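Local coordinates for protein transmembrane oligosaccharyl transferase (Archaeoglobus fulgidus, PDB 3WAJ) that belongs to the STT3 family of membrane-embedded oligosaccharyl transferases, a multi-helix protein of the GT-C clan that carries a zinc ion in this model, at residues S24-L27 / R28-P32; F71-P75 / Y76-T80; M229-A232 / F233-G237; H841-G845 / N846-E850. All coordinates share one frame; numbering follows the deposited sequence.

Contact 1 of 4, residues S24-L27 / R28-P32; sequences SVKL and RILNP
The amide of N31 and the guanidinium of R28 are the flat groups here, and K26 and S24, about one turn back, meet them. The NZ of K26 bonds to N31 OD1 at 2.6 Å, entering from only 15° outside the amide plane. To reach it the lysine leaves the helix with CG anti to the backbone N (chi1 -179°) and then bends at chi2 and chi4, carrying NZ forward to N31 near the helix end. At the other group S24 OG lies obliquely to the guanidinium, 3.4 Å from R28 NE but at an angle too poor for a hydrogen bond. Between them the backbone illustrates how a helix widens before stopping: V25 O accepts both I29 N (2.8 Å) and L30 N (3.2 Å), and N31 N donates to K26 O across five residues at 2.8 Å, a pi-type turn. On the next flank V25 CG1 packs 4.0 Å from I29 CB. D490 lies near both polar ends, as a weak partner of N31 ND2 and a long, weak ion pair of K26. V25 and I29 face helix 102-118, K26 and L27 lean on helix 474-491, R28 is bonded through its backbone to L157, and P32 occupies the N-cap position of helix 33-36.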
loop_
_atom_site.group_PDB
_atom_site.type_symbol
_atom_site.label_atom_id
_atom_site.label_comp_id
_atom_site.label_asym_id
_atom_site.label_seq_id
_atom_site.Cartn_x
_atom_site.Cartn_y
_atom_site.Cartn_z
ATOM N N SER A 24 -5.992 -18.155 -17.198
ATOM C CA SER A 24 -5.919 -17.418 -15.946
ATOM C C SER A 24 -4.740 -17.917 -15.100
ATOM O O SER A 24 -4.056 -17.124 -14.448
ATOM C CB SER A 24 -7.242 -17.536 -15.184
ATOM O OG SER A 24 -7.332 -16.567 -14.161
ATOM N N VAL A 25 -4.499 -19.226 -15.118
ATOM C CA VAL A 25 -3.340 -19.775 -14.428
ATOM C C VAL A 25 -2.076 -19.280 -15.107
ATOM O O VAL A 25 -1.115 -18.894 -14.441
ATOM C CB VAL A 25 -3.341 -21.313 -14.398
ATOM C CG1 VAL A 25 -2.049 -21.840 -13.764
ATOM C CG2 VAL A 25 -4.534 -21.828 -13.627
ATOM N N LYS A 26 -2.087 -19.297 -16.435
ATOM C CA LYS A 26 -0.942 -18.848 -17.223
ATOM C C LYS A 26 -0.614 -17.408 -16.860
ATOM O O LYS A 26 0.538 -17.068 -16.606
ATOM C CB LYS A 26 -1.233 -18.982 -18.731
ATOM C CG LYS A 26 -0.082 -18.566 -19.659
ATOM C CD LYS A 26 -0.233 -17.118 -20.143
ATOM C CE LYS A 26 0.792 -16.748 -21.212
ATOM N NZ LYS A 26 2.196 -16.876 -20.781
ATOM N N LEU A 27 -1.653 -16.582 -16.810
ATOM C CA LEU A 27 -1.518 -15.168 -16.467
ATOM C C LEU A 27 -1.131 -14.941 -15.002
ATOM O O LEU A 27 -0.278 -14.113 -14.704
ATOM C CB LEU A 27 -2.814 -14.412 -16.805
ATOM C CG LEU A 27 -2.794 -13.475 -18.016
ATOM C CD1 LEU A 27 -1.900 -14.015 -19.104
ATOM C CD2 LEU A 27 -4.201 -13.237 -18.548
ATOM N N ARG A 28 -1.726 -15.677 -14.075
ATOM C CA ARG A 28 -1.524 -15.341 -12.660
ATOM C C ARG A 28 -0.454 -16.124 -11.902
ATOM O O ARG A 28 0.103 -15.625 -10.928
ATOM C CB ARG A 28 -2.859 -15.359 -11.917
ATOM C CG ARG A 28 -3.752 -14.216 -12.325
ATOM C CD ARG A 28 -5.213 -14.619 -12.367
ATOM N NE ARG A 28 -5.988 -13.666 -13.158
ATOM C CZ ARG A 28 -6.918 -12.881 -12.646
ATOM N NH1 ARG A 28 -7.191 -12.972 -11.363
ATOM N NH2 ARG A 28 -7.580 -12.026 -13.408
ATOM N N ILE A 29 -0.169 -17.339 -12.352
ATOM C CA ILE A 29 0.812 -18.191 -11.684
ATOM C C ILE A 29 2.100 -18.314 -12.497
ATOM O O ILE A 29 3.201 -18.273 -11.946
ATOM C CB ILE A 29 0.217 -19.584 -11.393
ATOM C CG1 ILE A 29 -1.038 -19.437 -10.525
ATOM C CG2 ILE A 29 1.244 -20.511 -10.750
ATOM C CD1 ILE A 29 -1.444 -20.695 -9.797
ATOM N N LEU A 30 1.956 -18.439 -13.813
ATOM C CA LEU A 30 3.089 -18.728 -14.706
ATOM C C LEU A 30 3.870 -17.496 -15.157
ATOM O O LEU A 30 5.098 -17.466 -15.080
ATOM C CB LEU A 30 2.613 -19.505 -15.936
ATOM C CG LEU A 30 2.736 -21.027 -15.961
ATOM C CD1 LEU A 30 2.527 -21.665 -14.595
ATOM C CD2 LEU A 30 1.754 -21.590 -16.978
ATOM N N ASN A 31 3.160 -16.491 -15.650
ATOM C CA ASN A 31 3.804 -15.250 -16.078
ATOM C C ASN A 31 4.769 -14.592 -15.067
ATOM O O ASN A 31 5.904 -14.282 -15.431
ATOM C CB ASN A 31 2.763 -14.249 -16.591
ATOM C CG ASN A 31 2.538 -14.364 -18.076
ATOM O OD1 ASN A 31 2.169 -15.428 -18.577
ATOM N ND2 ASN A 31 2.762 -13.269 -18.797
ATOM N N PRO A 32 4.338 -14.392 -13.800
ATOM C CA PRO A 32 5.268 -13.701 -12.901
ATOM C C PRO A 32 6.086 -14.660 -12.033
ATOM O O PRO A 32 6.731 -14.198 -11.094
ATOM C CB PRO A 32 4.323 -12.891 -12.010
ATOM C CG PRO A 32 3.143 -13.815 -11.841
ATOM C CD PRO A 32 3.017 -14.581 -13.159
#

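Contact 2 of 4, residues F71-P75 / Y76-T80; sequences FTYYP and YGSYT
Two first torsions bring the rings of Y73 and Y76 together: Y73 sends CG anti to its own N (chi1 -178°), whereas Y76 holds CG beside N and opposite the carbonyl carbon (chi1 -57°). They are the first and last residues of a type VI beta turn with cis P75 at its third position, in the loop between the antiparallel strands 68-69 and 78-79. The aromatic planes meet at 35°, neither stacked nor edge-to-face. Y76 CB sits over the Y73 face, 4.0 Å from its centroid in a CH-pi contact, and Y76 CD2 comes within 3.6 Å of Y73 CE1. P75 CG covers one face of the Y76 ring. The turn is closed by a forked acceptor: Y76 N reaches a lone pair of Y73 O at 2.7 Å, while G77 N comes to the same oxygen from well above the carbonyl plane, at 3.0 Å. G77 has backbone angles at which a CB would press on the carbonyl O of Y76, and its O accepts a hydrogen bond from N534 ND2. The polar end of Y74 is held by T544 and N604. An aromatic residue ahead of a cis proline commonly packs against it, and here P75 CB stands 3.6 Å above the plane of the Y74 ring, over its centre.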
loop_
_atom_site.group_PDB
_atom_site.type_symbol
_atom_site.label_atom_id
_atom_site.label_comp_id
_atom_site.label_asym_id
_atom_site.label_seq_id
_atom_site.Cartn_x
_atom_site.Cartn_y
_atom_site.Cartn_z
ATOM N N PHE A 71 3.582 -4.235 17.607
ATOM C CA PHE A 71 4.855 -4.412 16.912
ATOM C C PHE A 71 4.989 -3.387 15.781
ATOM O O PHE A 71 6.083 -3.162 15.253
ATOM C CB PHE A 71 4.939 -5.811 16.336
ATOM C CG PHE A 71 6.281 -6.482 16.510
ATOM C CD1 PHE A 71 7.360 -6.128 15.709
ATOM C CD2 PHE A 71 6.440 -7.520 17.430
ATOM C CE1 PHE A 71 8.568 -6.755 15.842
ATOM C CE2 PHE A 71 7.657 -8.159 17.564
ATOM C CZ PHE A 71 8.729 -7.770 16.768
ATOM N N THR A 72 3.873 -2.766 15.411
ATOM C CA THR A 72 3.891 -1.710 14.405
ATOM C C THR A 72 3.428 -0.363 14.969
ATOM O O THR A 72 2.951 -0.290 16.103
ATOM C CB THR A 72 3.070 -2.103 13.184
ATOM O OG1 THR A 72 3.403 -1.238 12.097
ATOM C CG2 THR A 72 1.576 -2.048 13.485
ATOM N N TYR A 73 3.587 0.703 14.186
ATOM C CA TYR A 73 3.262 2.051 14.670
ATOM C C TYR A 73 3.892 2.301 16.057
ATOM O O TYR A 73 3.239 2.758 17.007
ATOM C CB TYR A 73 1.729 2.273 14.655
ATOM C CG TYR A 73 1.263 3.657 15.080
ATOM C CD1 TYR A 73 2.087 4.776 14.944
ATOM C CD2 TYR A 73 0.003 3.838 15.635
ATOM C CE1 TYR A 73 1.666 6.029 15.349
ATOM C CE2 TYR A 73 -0.431 5.092 16.060
ATOM C CZ TYR A 73 0.402 6.183 15.912
ATOM O OH TYR A 73 -0.026 7.422 16.325
ATOM N N TYR A 74 5.182 2.014 16.164
ATOM C CA TYR A 74 5.893 2.159 17.427
ATOM C C TYR A 74 5.995 3.624 17.867
ATOM O O TYR A 74 6.271 4.509 17.057
ATOM C CB TYR A 74 7.284 1.545 17.286
ATOM C CG TYR A 74 8.071 1.486 18.572
ATOM C CD1 TYR A 74 7.900 0.441 19.477
ATOM C CD2 TYR A 74 9.014 2.456 18.866
ATOM C CE1 TYR A 74 8.648 0.381 20.655
ATOM C CE2 TYR A 74 9.754 2.412 20.036
ATOM C CZ TYR A 74 9.568 1.372 20.930
ATOM O OH TYR A 74 10.330 1.326 22.095
ATOM N N PRO A 75 5.805 3.883 19.167
ATOM C CA PRO A 75 5.530 2.890 20.208
ATOM C C PRO A 75 4.078 2.883 20.647
ATOM O O PRO A 75 3.828 2.776 21.856
ATOM C CB PRO A 75 6.357 3.420 21.376
ATOM C CG PRO A 75 6.110 4.952 21.250
ATOM C CD PRO A 75 6.031 5.226 19.736
ATOM N N TYR A 76 3.140 3.007 19.715
ATOM C CA TYR A 76 1.722 3.024 20.097
ATOM C C TYR A 76 1.010 1.715 19.782
ATOM O O TYR A 76 0.171 1.249 20.550
ATOM C CB TYR A 76 0.989 4.189 19.408
ATOM C CG TYR A 76 1.607 5.535 19.697
ATOM C CD1 TYR A 76 1.261 6.251 20.844
ATOM C CD2 TYR A 76 2.535 6.100 18.826
ATOM C CE1 TYR A 76 1.832 7.495 21.114
ATOM C CE2 TYR A 76 3.116 7.350 19.099
ATOM C CZ TYR A 76 2.747 8.028 20.240
ATOM O OH TYR A 76 3.296 9.246 20.514
ATOM N N GLY A 77 1.335 1.114 18.647
ATOM C CA GLY A 77 0.638 -0.091 18.235
ATOM C C GLY A 77 -0.540 0.268 17.345
ATOM O O GLY A 77 -1.039 1.395 17.389
ATOM N N SER A 78 -0.988 -0.688 16.537
ATOM C CA SER A 78 -2.061 -0.457 15.581
ATOM C C SER A 78 -3.140 -1.530 15.712
ATOM O O SER A 78 -2.839 -2.742 15.740
ATOM C CB SER A 78 -1.516 -0.501 14.137
ATOM O OG SER A 78 -1.160 0.774 13.646
ATOM N N TYR A 79 -4.396 -1.092 15.757
ATOM C CA TYR A 79 -5.497 -2.021 15.569
ATOM C C TYR A 79 -5.406 -2.554 14.156
ATOM O O TYR A 79 -5.007 -1.835 13.253
ATOM C CB TYR A 79 -6.832 -1.316 15.742
ATOM C CG TYR A 79 -7.043 -0.824 17.147
ATOM C CD1 TYR A 79 -7.652 -1.628 18.097
ATOM C CD2 TYR A 79 -6.632 0.440 17.522
ATOM C CE1 TYR A 79 -7.843 -1.184 19.375
ATOM C CE2 TYR A 79 -6.812 0.892 18.793
ATOM C CZ TYR A 79 -7.422 0.079 19.717
ATOM O OH TYR A 79 -7.602 0.537 21.001
ATOM N N THR A 80 -5.796 -3.805 13.967
ATOM C CA THR A 80 -5.648 -4.463 12.679
ATOM C C THR A 80 -6.982 -4.486 11.956
ATOM O O THR A 80 -7.897 -5.215 12.360
ATOM C CB THR A 80 -5.150 -5.922 12.860
ATOM O OG1 THR A 80 -6.140 -6.682 13.563
ATOM C CG2 THR A 80 -3.897 -5.952 13.686
#

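Contact 3 of 4, residues M229-A232 / F233-G237; sequences MFFA and FVLAG
The last turn of helix 221-234 is the setting, where side chains four residues apart pack along the helix just before it unwinds. F230 and V234 make the clearest pair. With F230 CG anti to the backbone N (chi1 179°), the ring projects outward with a lean toward the C-terminal end, and V234 CG1 rests over one face, 4.2 Å from the centroid and 15° off the normal, a CH-pi contact displaced toward the rim. F231 adds a second layer: F230 CD2 stands 3.8 Å above the middle of the F231 ring, while F231 CE1 lies in the plane of the F230 ring at its edge. The F231 and L235 side chains lie side by side, pointing the same way, with F231 CD1 4.1 Å from L235 CD1. F233 turns its ring so that the edge, at CD2, meets M229 O at 3.0 Å. The backbone frays in step. V234 N still gives F230 O a nearly straight bond of 2.9 Å, but F233 N divides itself weakly between M229 O and F230 O, and L235 N holds F231 O only weakly. L235 is the first residue to leave helical angles, and A236 N then bonds to F233 O. Around this end, F233 meets F294 of helix 278-303 edge-to-face, F230 touches helix 315-332, and F231 and A232 touch helix 405-420. Weakening backbone bonds and apolar side chains against several helices are consistent with the C-terminal end of a helix in a multi-helix membrane bundle.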
loop_
_atom_site.group_PDB
_atom_site.type_symbol
_atom_site.label_atom_id
_atom_site.label_comp_id
_atom_site.label_asym_id
_atom_site.label_seq_id
_atom_site.Cartn_x
_atom_site.Cartn_y
_atom_site.Cartn_z
ATOM N N MET A 229 -34.624 -3.977 -3.394
ATOM C CA MET A 229 -35.974 -4.113 -2.874
ATOM C C MET A 229 -36.722 -2.798 -3.003
ATOM O O MET A 229 -37.882 -2.778 -3.418
ATOM C CB MET A 229 -35.961 -4.614 -1.430
ATOM C CG MET A 229 -35.244 -5.943 -1.283
ATOM S SD MET A 229 -35.092 -6.468 0.427
ATOM C CE MET A 229 -36.824 -6.537 0.887
ATOM N N PHE A 230 -36.050 -1.706 -2.659
ATOM C CA PHE A 230 -36.640 -0.382 -2.799
ATOM C C PHE A 230 -37.267 -0.230 -4.190
ATOM O O PHE A 230 -38.469 -0.006 -4.314
ATOM C CB PHE A 230 -35.586 0.699 -2.570
ATOM C CG PHE A 230 -36.109 2.096 -2.730
ATOM C CD1 PHE A 230 -36.769 2.726 -1.685
ATOM C CD2 PHE A 230 -35.946 2.783 -3.926
ATOM C CE1 PHE A 230 -37.258 4.030 -1.826
ATOM C CE2 PHE A 230 -36.436 4.086 -4.078
ATOM C CZ PHE A 230 -37.088 4.707 -3.028
ATOM N N PHE A 231 -36.457 -0.412 -5.229
ATOM C CA PHE A 231 -36.911 -0.227 -6.608
ATOM C C PHE A 231 -37.928 -1.268 -7.096
ATOM O O PHE A 231 -38.845 -0.922 -7.833
ATOM C CB PHE A 231 -35.715 -0.083 -7.571
ATOM C CG PHE A 231 -35.022 1.258 -7.469
ATOM C CD1 PHE A 231 -35.697 2.433 -7.795
ATOM C CD2 PHE A 231 -33.704 1.350 -7.034
ATOM C CE1 PHE A 231 -35.060 3.676 -7.689
ATOM C CE2 PHE A 231 -33.066 2.592 -6.927
ATOM C CZ PHE A 231 -33.740 3.749 -7.256
ATOM N N ALA A 232 -37.779 -2.526 -6.681
ATOM C CA ALA A 232 -38.794 -3.548 -6.982
ATOM C C ALA A 232 -40.163 -3.195 -6.386
ATOM O O ALA A 232 -41.201 -3.665 -6.855
ATOM C CB ALA A 232 -38.347 -4.921 -6.511
ATOM N N PHE A 233 -40.155 -2.369 -5.346
ATOM C CA PHE A 233 -41.394 -1.925 -4.727
ATOM C C PHE A 233 -41.934 -0.647 -5.379
ATOM O O PHE A 233 -43.054 -0.657 -5.888
ATOM C CB PHE A 233 -41.238 -1.793 -3.197
ATOM C CG PHE A 233 -41.368 -3.112 -2.449
ATOM C CD1 PHE A 233 -42.438 -3.341 -1.594
ATOM C CD2 PHE A 233 -40.422 -4.125 -2.609
ATOM C CE1 PHE A 233 -42.570 -4.554 -0.900
ATOM C CE2 PHE A 233 -40.543 -5.352 -1.921
ATOM C CZ PHE A 233 -41.612 -5.565 -1.068
ATOM N N VAL A 234 -41.154 0.440 -5.406
ATOM C CA VAL A 234 -41.683 1.690 -5.982
ATOM C C VAL A 234 -41.907 1.620 -7.498
ATOM O O VAL A 234 -42.439 2.555 -8.091
ATOM C CB VAL A 234 -40.851 2.940 -5.619
ATOM C CG1 VAL A 234 -40.528 2.950 -4.134
ATOM C CG2 VAL A 234 -39.584 2.985 -6.443
ATOM N N LEU A 235 -41.508 0.507 -8.112
ATOM C CA LEU A 235 -41.777 0.268 -9.527
ATOM C C LEU A 235 -42.608 -0.998 -9.747
ATOM O O LEU A 235 -42.588 -1.576 -10.834
ATOM C CB LEU A 235 -40.469 0.197 -10.324
ATOM C CG LEU A 235 -39.557 1.412 -10.154
ATOM C CD1 LEU A 235 -38.202 1.208 -10.821
ATOM C CD2 LEU A 235 -40.229 2.653 -10.693
ATOM N N ALA A 236 -43.351 -1.421 -8.723
ATOM C CA ALA A 236 -44.195 -2.622 -8.821
ATOM C C ALA A 236 -45.193 -2.554 -9.986
ATOM O O ALA A 236 -45.728 -3.580 -10.422
ATOM C CB ALA A 236 -44.913 -2.883 -7.514
ATOM N N GLY A 237 -45.449 -1.341 -10.466
ATOM C CA GLY A 237 -46.146 -1.156 -11.724
ATOM C C GLY A 237 -45.439 -1.855 -12.877
ATOM O O GLY A 237 -45.886 -2.915 -13.324
#

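Contact 4 of 4, residues H841-G845 / N846-E850; sequences HIKAG and NVVKE
H841 and E850 lie side by side at the open end of a beta hairpin, where the bend of the glutamate chain brings them together. E850 takes an extended first torsion (chi1 -152°) and then bends sharply at chi2, which swings its carboxylate back to the edge of the imidazole. H841 ND1 donates to E850 OE1 at 3.2 Å, a weak but fairly straight bond, with the ring and carboxylate planes 66° apart. I842 is nearly eclipsed about its first torsion (chi1 -4°), and its CD1 comes to 3.5 Å from K849 CB. One pair along, the side chains of K843 and V848, a non-hydrogen-bonded pair, lie side by side and point the same way, touching at K843 CG and V848 CG1 (3.9 Å). The opposite face carries A844 and V847, whose CB and CG1 are 4.3 Å apart. Backbone bonds set the register: K849 N to I842 O, and A844 N to V847 O, both 3.0 Å. A type II' turn from A844 to V847 closes the hairpin, and G845, with positive phi, occupies its second position. Strand 847-848 is the outermost strand of its four-stranded antiparallel sheet. Strand 835-844 lies inside it, bonded on its other side to N796 and S794 of strand 792-800, while I842 packs against V793, V795 and L866.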
loop_
_atom_site.group_PDB
_atom_site.type_symbol
_atom_site.label_atom_id
_atom_site.label_comp_id
_atom_site.label_asym_id
_atom_site.label_seq_id
_atom_site.Cartn_x
_atom_site.Cartn_y
_atom_site.Cartn_z
ATOM N N HIS A 841 40.914 12.754 13.748
ATOM C CA HIS A 841 41.935 13.799 13.736
ATOM C C HIS A 841 41.292 15.118 14.168
ATOM O O HIS A 841 40.609 15.770 13.372
ATOM C CB HIS A 841 42.571 13.946 12.345
ATOM C CG HIS A 841 42.881 12.641 11.677
ATOM N ND1 HIS A 841 43.932 11.837 12.062
ATOM C CD2 HIS A 841 42.274 12.002 10.647
ATOM C CE1 HIS A 841 43.957 10.756 11.301
ATOM N NE2 HIS A 841 42.961 10.830 10.435
ATOM N N ILE A 842 41.480 15.497 15.432
ATOM C CA ILE A 842 41.003 16.794 15.902
ATOM C C ILE A 842 42.026 17.834 15.513
ATOM O O ILE A 842 43.234 17.565 15.501
ATOM C CB ILE A 842 40.893 16.886 17.423
ATOM C CG1 ILE A 842 41.230 15.563 18.075
ATOM C CG2 ILE A 842 39.522 17.382 17.868
ATOM C CD1 ILE A 842 41.591 15.751 19.498
ATOM N N LYS A 843 41.542 19.033 15.226
ATOM C CA LYS A 843 42.414 20.118 14.849
ATOM C C LYS A 843 41.866 21.384 15.478
ATOM O O LYS A 843 40.709 21.755 15.252
ATOM C CB LYS A 843 42.481 20.237 13.326
ATOM C CG LYS A 843 43.396 21.326 12.793
ATOM C CD LYS A 843 43.202 21.485 11.288
ATOM C CE LYS A 843 44.086 22.578 10.698
ATOM N NZ LYS A 843 45.521 22.167 10.630
ATOM N N ALA A 844 42.696 22.012 16.305
ATOM C CA ALA A 844 42.404 23.318 16.872
ATOM C C ALA A 844 43.538 24.243 16.451
ATOM O O ALA A 844 44.633 24.177 17.008
ATOM C CB ALA A 844 42.307 23.240 18.387
ATOM N N GLY A 845 43.272 25.087 15.458
ATOM C CA GLY A 845 44.282 25.964 14.900
ATOM C C GLY A 845 45.512 25.224 14.405
ATOM O O GLY A 845 45.536 24.706 13.286
ATOM N N ASN A 846 46.534 25.175 15.256
ATOM C CA ASN A 846 47.832 24.613 14.900
ATOM C C ASN A 846 48.034 23.215 15.483
ATOM O O ASN A 846 48.655 22.351 14.853
ATOM C CB ASN A 846 48.959 25.533 15.391
ATOM C CG ASN A 846 48.622 27.012 15.250
ATOM O OD1 ASN A 846 49.014 27.662 14.279
ATOM N ND2 ASN A 846 47.901 27.550 16.233
ATOM N N VAL A 847 47.518 23.004 16.694
ATOM C CA VAL A 847 47.658 21.722 17.384
ATOM C C VAL A 847 46.682 20.673 16.849
ATOM O O VAL A 847 45.470 20.903 16.808
ATOM C CB VAL A 847 47.505 21.880 18.927
ATOM C CG1 VAL A 847 46.507 22.968 19.261
ATOM C CG2 VAL A 847 47.119 20.556 19.592
ATOM N N VAL A 848 47.224 19.533 16.418
ATOM C CA VAL A 848 46.413 18.417 15.944
ATOM C C VAL A 848 46.632 17.188 16.816
ATOM O O VAL A 848 47.737 16.942 17.290
ATOM C CB VAL A 848 46.710 18.066 14.471
ATOM C CG1 VAL A 848 46.603 19.304 13.605
ATOM C CG2 VAL A 848 48.090 17.437 14.329
ATOM N N LYS A 849 45.572 16.418 17.032
ATOM C CA LYS A 849 45.683 15.198 17.816
ATOM C C LYS A 849 45.073 14.006 17.089
ATOM O O LYS A 849 44.734 14.080 15.908
ATOM C CB LYS A 849 45.034 15.375 19.188
ATOM C CG LYS A 849 45.680 16.432 20.075
ATOM C CD LYS A 849 46.986 15.936 20.677
ATOM C CE LYS A 849 47.606 16.979 21.606
ATOM N NZ LYS A 849 46.713 17.354 22.748
ATOM N N GLU A 850 44.916 12.913 17.822
ATOM C CA GLU A 850 44.632 11.625 17.223
ATOM C C GLU A 850 43.955 10.753 18.282
ATOM O O GLU A 850 44.632 10.069 19.053
ATOM C CB GLU A 850 45.958 10.995 16.781
ATOM C CG GLU A 850 45.886 10.033 15.616
ATOM C CD GLU A 850 46.243 10.686 14.295
ATOM O OE1 GLU A 850 46.279 11.936 14.242
ATOM O OE2 GLU A 850 46.488 9.950 13.311
#

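Overall arrangement
The four contacts follow one another along the chain without touching. Contacts 1 to 3 lie within the N-terminal STT3 region, while contact 4 belongs to the long peripheral domain; contacts 3 and 4 are the farthest apart, their centres about 90 Å from each other on opposite sides of the chain's centre. Contacts 1 and 2 are nearest, about 35 Å between centres and 25 Å between closest atoms. Both adjoin elements that supply the zinc ligands D47, D161 and H163: contact 1 pairs its backbone with L157, shortly before D161, and F71 and T80, in contact 2, touch R53 and Y50 of helix 47-60, which begins at D47. Contact 3, about 44 Å from contact 1 between centres, is plain helix packing.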